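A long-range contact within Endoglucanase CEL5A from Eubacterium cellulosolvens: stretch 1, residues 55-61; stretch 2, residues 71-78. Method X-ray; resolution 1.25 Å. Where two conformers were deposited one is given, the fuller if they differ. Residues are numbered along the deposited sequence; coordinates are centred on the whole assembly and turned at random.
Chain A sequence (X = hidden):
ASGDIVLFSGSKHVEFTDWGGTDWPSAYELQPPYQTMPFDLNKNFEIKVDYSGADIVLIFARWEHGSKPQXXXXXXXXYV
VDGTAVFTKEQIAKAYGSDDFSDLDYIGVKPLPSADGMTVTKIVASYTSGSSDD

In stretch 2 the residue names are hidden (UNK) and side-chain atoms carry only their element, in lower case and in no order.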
# COMPACT_ATOMS: atom_id res chain seq x y z
N ASP A 55 21.33 -4.93 2.71
CA ASP A 55 21.00 -3.93 3.74
C ASP A 55 19.82 -3.09 3.33
O ASP A 55 19.51 -2.99 2.13
CB ASP A 55 22.24 -3.12 4.09
CG ASP A 55 23.27 -4.00 4.89
OD1 ASP A 55 22.90 -4.62 5.86
OD2 ASP A 55 24.40 -4.08 4.24
N ILE A 56 19.12 -2.56 4.29
CA ILE A 56 17.81 -1.95 4.10
C ILE A 56 17.83 -0.54 4.59
O ILE A 56 18.46 -0.18 5.61
CB ILE A 56 16.73 -2.80 4.79
CG1 ILE A 56 15.31 -2.38 4.35
CG2 ILE A 56 16.88 -2.77 6.31
CD1 ILE A 56 14.26 -3.35 4.83
N VAL A 57 17.10 0.34 3.93
CA VAL A 57 16.83 1.71 4.42
C VAL A 57 15.36 2.03 4.32
O VAL A 57 14.63 1.48 3.49
CB VAL A 57 17.69 2.80 3.72
CG1 VAL A 57 19.16 2.58 3.98
CG2 VAL A 57 17.41 2.81 2.22
N LEU A 58 14.95 3.00 5.11
CA LEU A 58 13.61 3.58 5.09
C LEU A 58 13.77 5.00 4.65
O LEU A 58 14.67 5.75 5.15
CB LEU A 58 12.97 3.49 6.49
CG LEU A 58 11.58 4.14 6.61
CD1 LEU A 58 10.56 3.37 5.79
CD2 LEU A 58 11.22 4.11 8.12
N ILE A 59 12.96 5.50 3.75
CA ILE A 59 12.97 6.87 3.15
C ILE A 59 11.70 7.56 3.61
O ILE A 59 10.61 7.01 3.26
CB ILE A 59 13.01 6.86 1.57
CG1 ILE A 59 14.08 5.95 0.99
CG2 ILE A 59 13.09 8.27 1.04
CD1 ILE A 59 15.49 6.22 1.47
N PHE A 60 11.73 8.71 4.24
CA PHE A 60 10.60 9.65 4.31
C PHE A 60 10.97 10.82 3.47
O PHE A 60 12.11 11.40 3.72
CB PHE A 60 10.31 10.08 5.74
CG PHE A 60 9.38 9.17 6.50
CD1 PHE A 60 9.51 7.75 6.49
CD2 PHE A 60 8.36 9.74 7.21
CE1 PHE A 60 8.60 6.99 7.25
CE2 PHE A 60 7.48 8.92 7.98
CZ PHE A 60 7.58 7.57 7.94
N ALA A 61 10.19 11.26 2.50
CA ALA A 61 10.60 12.36 1.62
C ALA A 61 9.51 13.35 1.46
O ALA A 61 8.29 13.03 1.45
CB ALA A 61 11.13 11.87 0.28
N UNK A 71 13.15 17.23 1.19
CA UNK A 71 13.69 16.43 2.30
C UNK A 71 13.85 15.04 1.82
O UNK A 71 12.87 14.45 1.21
c UNK A 71 13.31 15.51 4.62
c UNK A 71 12.57 17.89 4.04
c UNK A 71 11.48 17.94 5.11
c UNK A 71 12.76 16.42 3.50
N UNK A 72 15.02 14.43 1.91
CA UNK A 72 15.21 13.00 1.61
C UNK A 72 15.74 12.35 2.88
O UNK A 72 17.01 12.37 3.13
c UNK A 72 17.30 10.54 0.36
c UNK A 72 15.98 9.32 -0.99
c UNK A 72 13.61 9.92 -2.33
c UNK A 72 14.23 10.91 -1.55
c UNK A 72 16.26 11.37 -0.01
n UNK A 72 17.13 9.30 -0.27
c UNK A 72 16.11 12.84 0.43
c UNK A 72 15.41 8.32 -1.82
c UNK A 72 14.24 8.62 -2.44
c UNK A 72 15.37 10.63 -0.88
N UNK A 73 14.89 11.93 3.74
CA UNK A 73 15.23 11.42 5.17
C UNK A 73 15.57 9.92 4.94
O UNK A 73 14.55 9.09 5.12
c UNK A 73 14.21 11.74 6.12
N UNK A 74 16.69 9.54 4.52
CA UNK A 74 17.13 8.17 4.33
C UNK A 74 17.66 7.69 5.68
O UNK A 74 18.69 8.31 6.18
c UNK A 74 18.10 8.11 3.28
c UNK A 74 18.64 6.80 2.99
o UNK A 74 19.13 7.41 0.72
n UNK A 74 20.58 6.21 1.89
c UNK A 74 19.41 6.84 1.75
N UNK A 75 17.09 6.67 6.24
CA UNK A 75 17.53 6.21 7.53
C UNK A 75 17.81 4.76 7.50
O UNK A 75 17.14 3.90 6.94
c UNK A 75 14.65 6.00 9.83
c UNK A 75 15.46 6.07 8.49
c UNK A 75 16.84 6.51 8.76
c UNK A 75 16.81 8.01 9.10
N UNK A 76 18.91 4.49 8.20
CA UNK A 76 19.26 3.08 8.51
C UNK A 76 18.41 2.66 9.69
O UNK A 76 17.91 3.43 10.40
o UNK A 76 20.95 3.87 9.77
c UNK A 76 20.78 2.97 8.78
N UNK A 77 18.33 1.31 9.91
CA UNK A 77 17.54 0.85 11.07
C UNK A 77 18.01 1.45 12.38
O UNK A 77 19.22 1.60 12.58
c UNK A 77 18.84 0.24 9.08
c UNK A 77 17.85 -0.66 11.02
c UNK A 77 18.10 -0.97 9.54
N UNK A 78 17.09 1.75 13.24
CA UNK A 78 17.47 2.07 14.61
C UNK A 78 18.28 0.90 15.13
O UNK A 78 19.37 1.12 15.78
c UNK A 78 17.51 3.62 17.19
c UNK A 78 15.78 2.17 17.84
c UNK A 78 15.90 2.54 19.21
o UNK A 78 17.05 3.69 20.91
c UNK A 78 16.24 2.33 15.41
c UNK A 78 16.88 3.36 19.52
c UNK A 78 16.50 2.77 16.84
c UNK A 78 17.73 3.94 18.61

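Position 71 carries four side-chain carbons, forked at the first, with one arm two carbons long, and meets stretch 1 mainly through its backbone, its O lying 3.1 Å from the CA of Ala61 in a CA-H...O contact. That is isoleucine, Ile71.

Position 72 has one carbon leading into fused five- and six-membered rings that hold eight carbons and one nitrogen. The six-membered ring lies under Ile59, whose CG2 sits 3.5 Å from the ring centroid and 4° off the normal, a CH-pi contact over the face. This can only be tryptophan. The CB of Ala61 approaches the same ring obliquely, 3.7 Å from CE3 of Trp72.

Position 73 shows a single side-chain carbon, CB, 4.3 Å from CB of Phe60, so it is alanine. The two backbones exchange hydrogen bonds: Phe60 N to Ala73 O at 3.0 Å, and Ala73 N to Phe60 O at 2.8 Å.

Position 74 extends three carbons, the third bearing one oxygen and one nitrogen, and its second carbon makes the closest approach to Ile59, 3.5 Å from CD1 of that residue. This is glutamine, since a glutamate would end in two oxygens; the carbon is CG of Gln74. The amide oxygen is used within its own strand, where NE1 of Trp72 donates to OE1 of Gln74 at 2.9 Å.

Position 75 again has four carbons, forked at the first with one longer arm, and one of them comes 4.1 Å from CB of Leu58. This is isoleucine, the atom being CG1 of Ile75. Its backbone pairs with Leu58 both ways, Leu58 N to Ile75 O at 3.0 Å and Ile75 N to Leu58 O at 2.8 Å.

Position 76 has one carbon, then one oxygen. Ser76 points its CA-to-CB bond away from stretch 1 and contributes little.

Position 77 has three carbons closing a ring onto the backbone N, and the carbon bonded to that N is 3.5 Å from the O of Ile56: proline. CG of Pro77 is 3.9 Å from CG2 of Ile56.

Position 78, one carbon and a six-carbon ring bearing an oxygen, is tyrosine; Tyr78 makes no contact with stretch 1.

The rule is an antiparallel pair of strands in which four backbone hydrogen bonds set the register and alternation sorts the side chains. Leu58, Phe60, Ala73 and Ile75 share one face; Ile59, Ala61, Trp72 and Gln74 share the other, where the indole both receives Ile59 and holds Gln74.

Stretch 2 71-78: IWAQISPY
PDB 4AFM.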